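Local coordinates for 2,3-dihydroxybenzoate-AMP ligase (Bacillus subtilis, PDB 1MDB), which belongs to the ANL superfamily of AMP-binding enzymes and binds adenosine monophosphate and 2,3-dihydroxybenzoic acid in adjoining pockets, at residues A[218-223]-A[239-244]; A[234-239]-A[275-280]; A[250-255]-A[269-274]. All blocks are in the same frame, centred on the assembly; numbering follows the deposited sequence.

Contact 1. Residues A[218-223]-A[239-244]; sequences CWLDHS and SSPGVL. With DBH (2,3-dihydroxy-benzoic acid), chain E.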
loop_
_atom_site.group_PDB
_atom_site.type_symbol
_atom_site.label_atom_id
_atom_site.label_comp_id
_atom_site.label_asym_id
_atom_site.label_seq_id
_atom_site.Cartn_x
_atom_site.Cartn_y
_atom_site.Cartn_z
ATOM N N CYS A 218 3.050 -14.973 6.757
ATOM C CA CYS A 218 3.407 -15.205 5.361
ATOM C C CYS A 218 4.549 -16.213 5.138
ATOM O O CYS A 218 4.985 -16.431 4.010
ATOM C CB CYS A 218 3.737 -13.861 4.688
ATOM S SG CYS A 218 2.324 -12.697 4.640
ATOM N N TRP A 219 5.025 -16.818 6.221
ATOM C CA TRP A 219 6.085 -17.819 6.161
ATOM C C TRP A 219 7.392 -17.352 5.507
ATOM O O TRP A 219 8.012 -18.109 4.762
ATOM C CB TRP A 219 5.578 -19.079 5.431
ATOM C CG TRP A 219 4.362 -19.717 6.055
ATOM C CD1 TRP A 219 3.765 -19.368 7.230
ATOM C CD2 TRP A 219 3.582 -20.796 5.515
ATOM N NE1 TRP A 219 2.659 -20.156 7.456
ATOM C CE2 TRP A 219 2.525 -21.041 6.418
ATOM C CE3 TRP A 219 3.677 -21.580 4.355
ATOM C CZ2 TRP A 219 1.563 -22.034 6.195
ATOM C CZ3 TRP A 219 2.720 -22.569 4.134
ATOM C CH2 TRP A 219 1.677 -22.786 5.053
ATOM N N LEU A 220 7.818 -16.125 5.781
ATOM C CA LEU A 220 9.061 -15.637 5.189
ATOM C C LEU A 220 10.283 -16.157 5.945
ATOM O O LEU A 220 10.261 -16.278 7.173
ATOM C CB LEU A 220 9.115 -14.104 5.188
ATOM C CG LEU A 220 8.074 -13.293 4.416
ATOM C CD1 LEU A 220 8.550 -11.839 4.338
ATOM C CD2 LEU A 220 7.881 -13.869 3.017
ATOM N N ASP A 221 11.349 -16.463 5.211
ATOM C CA ASP A 221 12.580 -16.923 5.837
ATOM C C ASP A 221 13.780 -16.648 4.952
ATOM O O ASP A 221 13.676 -15.944 3.949
ATOM C CB ASP A 221 12.514 -18.417 6.169
ATOM C CG ASP A 221 12.273 -19.280 4.953
ATOM O OD1 ASP A 221 12.696 -18.897 3.841
ATOM O OD2 ASP A 221 11.673 -20.365 5.117
ATOM N N HIS A 222 14.922 -17.215 5.322
ATOM C CA HIS A 222 16.141 -17.011 4.552
ATOM C C HIS A 222 15.969 -17.364 3.078
ATOM O O HIS A 222 16.675 -16.831 2.225
ATOM C CB HIS A 222 17.294 -17.835 5.146
ATOM C CG HIS A 222 17.102 -19.315 5.046
ATOM N ND1 HIS A 222 16.105 -19.983 5.723
ATOM C CD2 HIS A 222 17.792 -20.259 4.363
ATOM C CE1 HIS A 222 16.189 -21.275 5.464
ATOM N NE2 HIS A 222 17.204 -21.470 4.642
ATOM N N SER A 223 15.028 -18.249 2.769
ATOM C CA SER A 223 14.824 -18.649 1.377
ATOM C C SER A 223 13.866 -17.771 0.600
ATOM O O SER A 223 13.621 -18.003 -0.580
ATOM C CB SER A 223 14.353 -20.102 1.298
ATOM O OG SER A 223 15.447 -20.952 1.005
ATOM N N SER A 239 5.541 -3.322 3.953
ATOM C CA SER A 239 5.414 -4.062 5.210
ATOM C C SER A 239 4.403 -5.209 5.329
ATOM O O SER A 239 4.262 -5.778 6.418
ATOM C CB SER A 239 5.082 -3.064 6.316
ATOM O OG SER A 239 3.748 -2.606 6.156
ATOM N N SER A 240 3.710 -5.570 4.255
ATOM C CA SER A 240 2.713 -6.636 4.378
ATOM C C SER A 240 2.889 -7.859 3.483
ATOM O O SER A 240 2.017 -8.159 2.665
ATOM C CB SER A 240 1.313 -6.056 4.144
ATOM O OG SER A 240 1.060 -4.948 4.996
ATOM N N PRO A 241 4.016 -8.589 3.621
ATOM C CA PRO A 241 5.142 -8.350 4.533
ATOM C C PRO A 241 6.088 -7.282 3.974
ATOM O O PRO A 241 6.831 -6.640 4.717
ATOM C CB PRO A 241 5.797 -9.730 4.626
ATOM C CG PRO A 241 5.552 -10.299 3.259
ATOM C CD PRO A 241 4.111 -9.935 3.022
ATOM N N GLY A 242 6.061 -7.115 2.657
ATOM C CA GLY A 242 6.880 -6.104 2.011
ATOM C C GLY A 242 8.390 -6.287 2.013
ATOM O O GLY A 242 8.916 -7.329 2.421
ATOM N N VAL A 243 9.090 -5.260 1.544
ATOM C CA VAL A 243 10.547 -5.291 1.482
ATOM C C VAL A 243 11.136 -5.295 2.897
ATOM O O VAL A 243 12.144 -5.963 3.163
ATOM C CB VAL A 243 11.094 -4.085 0.667
ATOM C CG1 VAL A 243 10.643 -4.198 -0.792
ATOM C CG2 VAL A 243 10.584 -2.765 1.252
ATOM N N LEU A 244 10.499 -4.568 3.809
ATOM C CA LEU A 244 10.972 -4.509 5.185
ATOM C C LEU A 244 10.695 -5.814 5.926
ATOM O O LEU A 244 11.470 -6.218 6.795
ATOM C CB LEU A 244 10.330 -3.326 5.926
ATOM C CG LEU A 244 10.655 -1.948 5.321
ATOM C CD1 LEU A 244 10.184 -0.870 6.278
ATOM C CD2 LEU A 244 12.178 -1.803 5.070
HETATM C C21 DBH E . -3.587 -0.531 1.414
HETATM O O9 DBH E . -4.439 -0.404 0.388
HETATM C C18 DBH E . -2.987 -1.830 1.811
HETATM C C15 DBH E . -3.255 -3.002 1.042
HETATM C C12 DBH E . -2.709 -4.246 1.418
HETATM C C3 DBH E . -2.156 -1.919 2.973
HETATM O O3 DBH E . -1.849 -0.799 3.772
HETATM C C6 DBH E . -1.614 -3.165 3.345
HETATM C C9 DBH E . -1.885 -4.326 2.581
HETATM O O6 DBH E . -0.820 -3.257 4.465
#
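Leu220 and Cys218 meet the ring of Pro241 where helix 204-218 gives way to a turn, and the junction they make lies next to the aryl pocket of this AMP-binding enzyme. The turn itself is a Schellman motif: Trp219 leaves the helix with positive phi (57°), and Cys218 and Leu220 on its two sides both point toward the proline. Followed outward, the Leu220 side chain starts at a CB that heads for the other segment; CG, set beside the backbone N and anti to the carbonyl carbon (chi1 -62°), comes within 4.1 Å of Pro241 CG. The tip makes the closest approach: CD1 of Leu220 sits 3.5 Å from CB of Pro241, tighter than usual for two carbons, and is equally near the neighbouring ring carbon CG. Cys218 meets the delta carbon, its SG lying 3.7 Å from Pro241 CD. The pyrrolidine ring is thus held at CB and CG by the leucine methyl and at CD by sulfur, while Ser214 of helix 204-218 and Gln304 of strand 302-306 also touch it. The peptide bond from Ser240 to Pro241 is cis. Ser240 turns its CB away from the 218-223 segment, and its OG is hydrogen-bonded to O6 of 2,3-dihydroxybenzoic acid at 2.6 Å. The Ser240 carbonyl oxygen accepts from the Gln304 side-chain amide, which probably helps hold the peptide next to the proline. Chemically, then, the joint between the segments is purely apolar, a buried van der Waals contact, whereas the polar work falls to the adjoining serine, whose hydroxyl engages a phenolic oxygen of the ligand.

Contact 2. Residues A[234-239]-A[275-280]; sequences HNYPLS and ITALVP. With DBH (2,3-dihydroxy-benzoic acid), chain E; AMP (adenosine monophosphate), chain D.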
loop_
_atom_site.group_PDB
_atom_site.type_symbol
_atom_site.label_atom_id
_atom_site.label_comp_id
_atom_site.label_asym_id
_atom_site.label_seq_id
_atom_site.Cartn_x
_atom_site.Cartn_y
_atom_site.Cartn_z
ATOM N N HIS A 234 4.828 2.320 -0.489
ATOM C CA HIS A 234 3.424 2.182 -0.061
ATOM C C HIS A 234 3.380 1.111 1.035
ATOM O O HIS A 234 4.100 0.119 0.956
ATOM C CB HIS A 234 2.534 1.754 -1.230
ATOM C CG HIS A 234 1.086 1.602 -0.866
ATOM N ND1 HIS A 234 0.196 2.659 -0.874
ATOM C CD2 HIS A 234 0.388 0.529 -0.429
ATOM C CE1 HIS A 234 -0.985 2.241 -0.453
ATOM N NE2 HIS A 234 -0.895 0.951 -0.177
ATOM N N ASN A 235 2.528 1.302 2.035
ATOM C CA ASN A 235 2.435 0.373 3.172
ATOM C C ASN A 235 2.388 -1.121 2.823
ATOM O O ASN A 235 3.000 -1.939 3.507
ATOM C CB ASN A 235 1.224 0.730 4.045
ATOM C CG ASN A 235 1.347 0.197 5.479
ATOM O OD1 ASN A 235 2.284 0.540 6.204
ATOM N ND2 ASN A 235 0.388 -0.633 5.892
ATOM N N TYR A 236 1.659 -1.460 1.767
ATOM C CA TYR A 236 1.486 -2.837 1.318
ATOM C C TYR A 236 2.829 -3.460 0.871
ATOM O O TYR A 236 3.309 -4.420 1.490
ATOM C CB TYR A 236 0.420 -2.838 0.201
ATOM C CG TYR A 236 0.131 -4.144 -0.516
ATOM C CD1 TYR A 236 -0.463 -4.122 -1.777
ATOM C CD2 TYR A 236 0.435 -5.389 0.048
ATOM C CE1 TYR A 236 -0.750 -5.287 -2.470
ATOM C CE2 TYR A 236 0.152 -6.581 -0.648
ATOM C CZ TYR A 236 -0.441 -6.511 -1.909
ATOM O OH TYR A 236 -0.725 -7.642 -2.636
ATOM N N PRO A 237 3.460 -2.918 -0.185
ATOM C CA PRO A 237 4.741 -3.498 -0.618
ATOM C C PRO A 237 5.933 -3.164 0.295
ATOM O O PRO A 237 7.059 -3.611 0.056
ATOM C CB PRO A 237 4.906 -2.949 -2.034
ATOM C CG PRO A 237 4.237 -1.595 -1.934
ATOM C CD PRO A 237 2.976 -1.928 -1.163
ATOM N N LEU A 238 5.693 -2.380 1.342
ATOM C CA LEU A 238 6.760 -2.041 2.277
ATOM C C LEU A 238 6.734 -2.900 3.532
ATOM O O LEU A 238 7.787 -3.180 4.106
ATOM C CB LEU A 238 6.660 -0.578 2.729
ATOM C CG LEU A 238 7.753 -0.071 3.693
ATOM C CD1 LEU A 238 9.035 0.196 2.893
ATOM C CD2 LEU A 238 7.313 1.225 4.380
ATOM N N SER A 239 5.541 -3.322 3.953
ATOM C CA SER A 239 5.414 -4.062 5.210
ATOM C C SER A 239 4.403 -5.209 5.329
ATOM O O SER A 239 4.262 -5.778 6.418
ATOM C CB SER A 239 5.082 -3.064 6.316
ATOM O OG SER A 239 3.748 -2.606 6.156
ATOM N N ILE A 275 7.904 -15.009 -4.061
ATOM C CA ILE A 275 6.710 -14.252 -3.678
ATOM C C ILE A 275 6.713 -12.809 -4.181
ATOM O O ILE A 275 7.757 -12.155 -4.190
ATOM C CB ILE A 275 6.555 -14.215 -2.140
ATOM C CG1 ILE A 275 5.346 -13.353 -1.755
ATOM C CG2 ILE A 275 7.838 -13.678 -1.506
ATOM C CD1 ILE A 275 5.128 -13.202 -0.248
ATOM N N THR A 276 5.544 -12.329 -4.608
ATOM C CA THR A 276 5.401 -10.953 -5.067
ATOM C C THR A 276 4.000 -10.440 -4.717
ATOM O O THR A 276 3.105 -11.222 -4.361
ATOM C CB THR A 276 5.675 -10.824 -6.582
ATOM O OG1 THR A 276 5.749 -9.438 -6.935
ATOM C CG2 THR A 276 4.587 -11.487 -7.397
ATOM N N ALA A 277 3.805 -9.129 -4.800
ATOM C CA ALA A 277 2.515 -8.552 -4.443
ATOM C C ALA A 277 1.976 -7.619 -5.510
ATOM O O ALA A 277 2.695 -6.750 -6.015
ATOM C CB ALA A 277 2.629 -7.816 -3.114
ATOM N N LEU A 278 0.703 -7.809 -5.844
ATOM C CA LEU A 278 0.033 -7.002 -6.854
ATOM C C LEU A 278 -1.258 -6.420 -6.276
ATOM O O LEU A 278 -1.683 -6.773 -5.168
ATOM C CB LEU A 278 -0.339 -7.859 -8.074
ATOM C CG LEU A 278 0.594 -9.000 -8.521
ATOM C CD1 LEU A 278 -0.064 -9.766 -9.668
ATOM C CD2 LEU A 278 1.965 -8.449 -8.945
ATOM N N VAL A 279 -1.857 -5.511 -7.040
ATOM C CA VAL A 279 -3.141 -4.918 -6.697
ATOM C C VAL A 279 -4.019 -5.502 -7.808
ATOM O O VAL A 279 -3.495 -5.930 -8.840
ATOM C CB VAL A 279 -3.117 -3.356 -6.765
ATOM C CG1 VAL A 279 -2.281 -2.793 -5.618
ATOM C CG2 VAL A 279 -2.555 -2.889 -8.097
ATOM N N PRO A 280 -5.355 -5.542 -7.618
ATOM C CA PRO A 280 -6.276 -6.095 -8.618
ATOM C C PRO A 280 -6.085 -5.739 -10.099
ATOM O O PRO A 280 -5.995 -6.633 -10.940
ATOM C CB PRO A 280 -7.655 -5.689 -8.078
ATOM C CG PRO A 280 -7.450 -5.749 -6.604
ATOM C CD PRO A 280 -6.096 -5.064 -6.437
HETATM C C21 DBH E . -3.587 -0.531 1.414
HETATM O O9 DBH E . -4.439 -0.404 0.388
HETATM C C18 DBH E . -2.987 -1.830 1.811
HETATM C C15 DBH E . -3.255 -3.002 1.042
HETATM C C12 DBH E . -2.709 -4.246 1.418
HETATM C C3 DBH E . -2.156 -1.919 2.973
HETATM O O3 DBH E . -1.849 -0.799 3.772
HETATM C C6 DBH E . -1.614 -3.165 3.345
HETATM C C9 DBH E . -1.885 -4.326 2.581
HETATM O O6 DBH E . -0.820 -3.257 4.465
HETATM P P AMP D . -3.945 1.963 1.994
HETATM O O1P AMP D . -3.475 2.659 3.244
HETATM O O2P AMP D . -3.638 2.691 0.728
HETATM O O3P AMP D . -3.494 0.526 1.941
HETATM O "O5'" AMP D . -5.599 1.966 1.987
HETATM C "C5'" AMP D . -6.386 1.077 2.830
HETATM C "C4'" AMP D . -7.807 0.958 2.264
HETATM O "O4'" AMP D . -7.656 0.324 1.008
HETATM C "C3'" AMP D . -8.731 0.045 3.017
HETATM O "O3'" AMP D . -9.364 0.707 4.109
HETATM C "C2'" AMP D . -9.690 -0.420 1.929
HETATM O "O2'" AMP D . -10.780 0.510 1.749
HETATM C "C1'" AMP D . -8.770 -0.513 0.738
HETATM N N9 AMP D . -8.333 -2.138 0.590
HETATM C C8 AMP D . -7.068 -2.594 0.739
HETATM N N7 AMP D . -6.992 -3.907 0.535
HETATM C C5 AMP D . -8.235 -4.258 0.256
HETATM C C6 AMP D . -8.665 -5.545 -0.050
HETATM N N6 AMP D . -7.840 -6.590 -0.105
HETATM N N1 AMP D . -10.007 -5.683 -0.308
HETATM C C2 AMP D . -10.883 -4.639 -0.271
HETATM N N3 AMP D . -10.462 -3.400 0.019
HETATM C C4 AMP D . -9.125 -3.184 0.288
#
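The aryl-acid pocket of this AMP-binding (ANL) fold is built in part by helix 235-239, whose Tyr236 spans the distance to the C-terminal end of strand 275-278. With CG anti to the backbone N (chi1 175°), the tyrosine extends toward the strand, and its OH donates to the carbonyl oxygen of Leu278 at 2.8 Å. The donor is tilted 20° from that carbonyl plane; the accepting oxygen itself lies at the edge of the ring. Ala277 CB packs obliquely against the phenol end, 3.5 Å from Tyr236 CZ, and Val279 CG1 stands at the ring edge near CE1. These contacts hold the hydroxyl end of the ring, while a face of the same ring carries 2,3-dihydroxybenzoic acid: DBH C12 lies 3.4 Å from Tyr236 CG, above the plane and offset toward the rim. The residues before the tyrosine serve the ligands directly. Asn235 ND2 donates to DBH O3 at 3.1 Å with an N-H...O angle of 162°, and weakly to O6, while its OD1 is bonded to Tyr207 OH, a second-shell contact that probably helps orient the amide. His234, at the N-cap of the helix, has AMP O2P and DBH C21 at its ring edge; its NE2 makes a weak bond to AMP O3P. One aromatic side chain, tethered to a strand end, thus forms a wall of the pocket, consistent with the binding site at the C-terminal edge of a largely parallel sheet in ANL enzymes.

Contact 3. Residues A[250-255]-A[269-274]; sequences GGRVVL and EREKVT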
loop_
_atom_site.group_PDB
_atom_site.type_symbol
_atom_site.label_atom_id
_atom_site.label_comp_id
_atom_site.label_asym_id
_atom_site.label_seq_id
_atom_site.Cartn_x
_atom_site.Cartn_y
_atom_site.Cartn_z
ATOM N N GLY A 250 15.438 -11.995 7.062
ATOM C CA GLY A 250 16.717 -12.372 6.492
ATOM C C GLY A 250 16.642 -12.861 5.063
ATOM O O GLY A 250 17.568 -13.509 4.577
ATOM N N GLY A 251 15.545 -12.556 4.379
ATOM C CA GLY A 251 15.403 -12.977 2.996
ATOM C C GLY A 251 16.089 -12.031 2.035
ATOM O O GLY A 251 16.963 -11.257 2.429
ATOM N N ARG A 252 15.689 -12.076 0.768
ATOM C CA ARG A 252 16.294 -11.229 -0.249
ATOM C C ARG A 252 15.241 -10.530 -1.092
ATOM O O ARG A 252 14.289 -11.152 -1.540
ATOM C CB ARG A 252 17.211 -12.064 -1.150
ATOM C CG ARG A 252 17.759 -11.326 -2.357
ATOM C CD ARG A 252 18.898 -12.114 -3.008
ATOM N NE ARG A 252 18.448 -13.330 -3.686
ATOM C CZ ARG A 252 18.203 -13.395 -4.991
ATOM N NH1 ARG A 252 18.368 -12.320 -5.741
ATOM N NH2 ARG A 252 17.793 -14.526 -5.549
ATOM N N VAL A 253 15.440 -9.235 -1.317
ATOM C CA VAL A 253 14.515 -8.424 -2.089
ATOM C C VAL A 253 15.036 -8.156 -3.501
ATOM O O VAL A 253 16.204 -7.796 -3.682
ATOM C CB VAL A 253 14.286 -7.039 -1.398
ATOM C CG1 VAL A 253 13.504 -6.122 -2.313
ATOM C CG2 VAL A 253 13.564 -7.217 -0.068
ATOM N N VAL A 254 14.173 -8.318 -4.495
ATOM C CA VAL A 254 14.549 -8.037 -5.875
ATOM C C VAL A 254 13.740 -6.829 -6.305
ATOM O O VAL A 254 12.517 -6.814 -6.158
ATOM C CB VAL A 254 14.205 -9.193 -6.826
ATOM C CG1 VAL A 254 14.643 -8.838 -8.225
ATOM C CG2 VAL A 254 14.847 -10.482 -6.349
ATOM N N LEU A 255 14.405 -5.827 -6.865
ATOM C CA LEU A 255 13.707 -4.619 -7.279
ATOM C C LEU A 255 13.354 -4.580 -8.758
ATOM O O LEU A 255 14.229 -4.625 -9.619
ATOM C CB LEU A 255 14.548 -3.394 -6.915
ATOM C CG LEU A 255 14.976 -3.356 -5.442
ATOM C CD1 LEU A 255 15.960 -2.220 -5.209
ATOM C CD2 LEU A 255 13.748 -3.198 -4.564
ATOM N N GLU A 269 11.925 -15.353 -13.241
ATOM C CA GLU A 269 12.627 -16.542 -13.717
ATOM C C GLU A 269 14.134 -16.470 -13.439
ATOM O O GLU A 269 14.736 -17.439 -12.972
ATOM C CB GLU A 269 12.389 -16.735 -15.218
ATOM C CG GLU A 269 13.435 -17.619 -15.891
ATOM C CD GLU A 269 13.029 -18.054 -17.283
ATOM O OE1 GLU A 269 12.453 -17.233 -18.031
ATOM O OE2 GLU A 269 13.302 -19.223 -17.630
ATOM N N ARG A 270 14.740 -15.322 -13.731
ATOM C CA ARG A 270 16.171 -15.161 -13.515
ATOM C C ARG A 270 16.552 -15.244 -12.041
ATOM O O ARG A 270 17.451 -15.993 -11.670
ATOM C CB ARG A 270 16.656 -13.825 -14.097
ATOM C CG ARG A 270 18.127 -13.549 -13.824
ATOM C CD ARG A 270 18.595 -12.248 -14.455
ATOM N NE ARG A 270 19.958 -11.924 -14.036
ATOM C CZ ARG A 270 20.672 -10.899 -14.495
ATOM N NH1 ARG A 270 20.165 -10.074 -15.405
ATOM N NH2 ARG A 270 21.901 -10.695 -14.041
ATOM N N GLU A 271 15.857 -14.488 -11.197
ATOM C CA GLU A 271 16.157 -14.476 -9.768
ATOM C C GLU A 271 15.427 -15.538 -8.964
ATOM O O GLU A 271 15.694 -15.719 -7.771
ATOM C CB GLU A 271 15.824 -13.106 -9.184
ATOM C CG GLU A 271 16.553 -11.976 -9.860
ATOM C CD GLU A 271 18.061 -12.158 -9.804
ATOM O OE1 GLU A 271 18.562 -12.696 -8.791
ATOM O OE2 GLU A 271 18.741 -11.754 -10.766
ATOM N N LYS A 272 14.496 -16.231 -9.608
ATOM C CA LYS A 272 13.717 -17.266 -8.931
ATOM C C LYS A 272 12.948 -16.730 -7.728
ATOM O O LYS A 272 13.086 -17.211 -6.607
ATOM C CB LYS A 272 14.623 -18.432 -8.519
ATOM C CG LYS A 272 14.805 -19.432 -9.646
ATOM C CD LYS A 272 15.977 -20.354 -9.428
ATOM C CE LYS A 272 16.119 -21.269 -10.631
ATOM N NZ LYS A 272 15.994 -20.499 -11.910
ATOM N N VAL A 273 12.128 -15.720 -7.987
ATOM C CA VAL A 273 11.301 -15.105 -6.961
ATOM C C VAL A 273 10.282 -16.106 -6.405
ATOM O O VAL A 273 9.629 -16.824 -7.161
ATOM C CB VAL A 273 10.534 -13.902 -7.537
ATOM C CG1 VAL A 273 9.737 -13.224 -6.436
ATOM C CG2 VAL A 273 11.504 -12.927 -8.194
ATOM N N THR A 274 10.150 -16.139 -5.083
ATOM C CA THR A 274 9.214 -17.035 -4.410
ATOM C C THR A 274 7.913 -16.338 -4.006
ATOM O O THR A 274 6.934 -16.996 -3.644
ATOM C CB THR A 274 9.829 -17.621 -3.134
ATOM O OG1 THR A 274 10.109 -16.562 -2.209
ATOM C CG2 THR A 274 11.108 -18.386 -3.464
#
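Arg252 and Glu271 form a salt bridge across a beta-alpha-beta unit, linking strand 252-255 to the C-terminal end of helix 261-271, which leads on to strand 275-278. NH1 of Arg252 donates to OE1 of Glu271 at 3.1 Å, with an N-H...O angle of 158°. The oxygen lies near the guanidinium plane and is met on its anti side, tilted out of the carboxylate plane; the two flat groups are turned 77° apart, so the pair does not form a parallel, two-pronged bridge. A weak second bond runs from Arg252 NH2 to the Glu271 carbonyl oxygen, 3.3 Å away, letting the arginine grip both side chain and main chain. NH1 is also bonded to Thr45 OG1 of strand 42-46. The other carboxylate oxygen, OE2 of Glu271, lies 3.5 Å from Arg270 NE but well out of that guanidinium plane, an interaction of charges alone that completes a three-residue network; two arginines on one carboxylate probably help keep it ionised. A bend at chi2 (-57°) turns the carboxylate of Glu271 toward Arg252, while its CB and CG lie against Val254. There the packing is apolar: the two methyls of Val254, whose side chain also touches Val225 and Leu227 of strand 225-228, meet the glutamate stem at a slant, with CG2 of Val254 4.0 Å from Glu271 CB and CG1 the same distance from Glu271 CG.

In the fold
Contacts 1 and 2 are buried and both reach 2,3-dihydroxybenzoic acid, whereas contact 3 is only partly buried and lies further from the centre of the chain. Contacts 1 and 2 share Ser239, and their consecutive helices, 235-239 and 242-248, are linked by probable backbone bonds from Val243 N to Pro237 O and from Leu244 N to Leu238 O. Contacts 2 and 3 reach the same mixed sheet through strands 275-278 and 252-255, and both segments of contact 3 fall between those of contact 2 in the sequence. Chemistry follows place: apolar packing in contact 1, a neutral hydrogen bond beside the ligands in contact 2, charged pairing in contact 3.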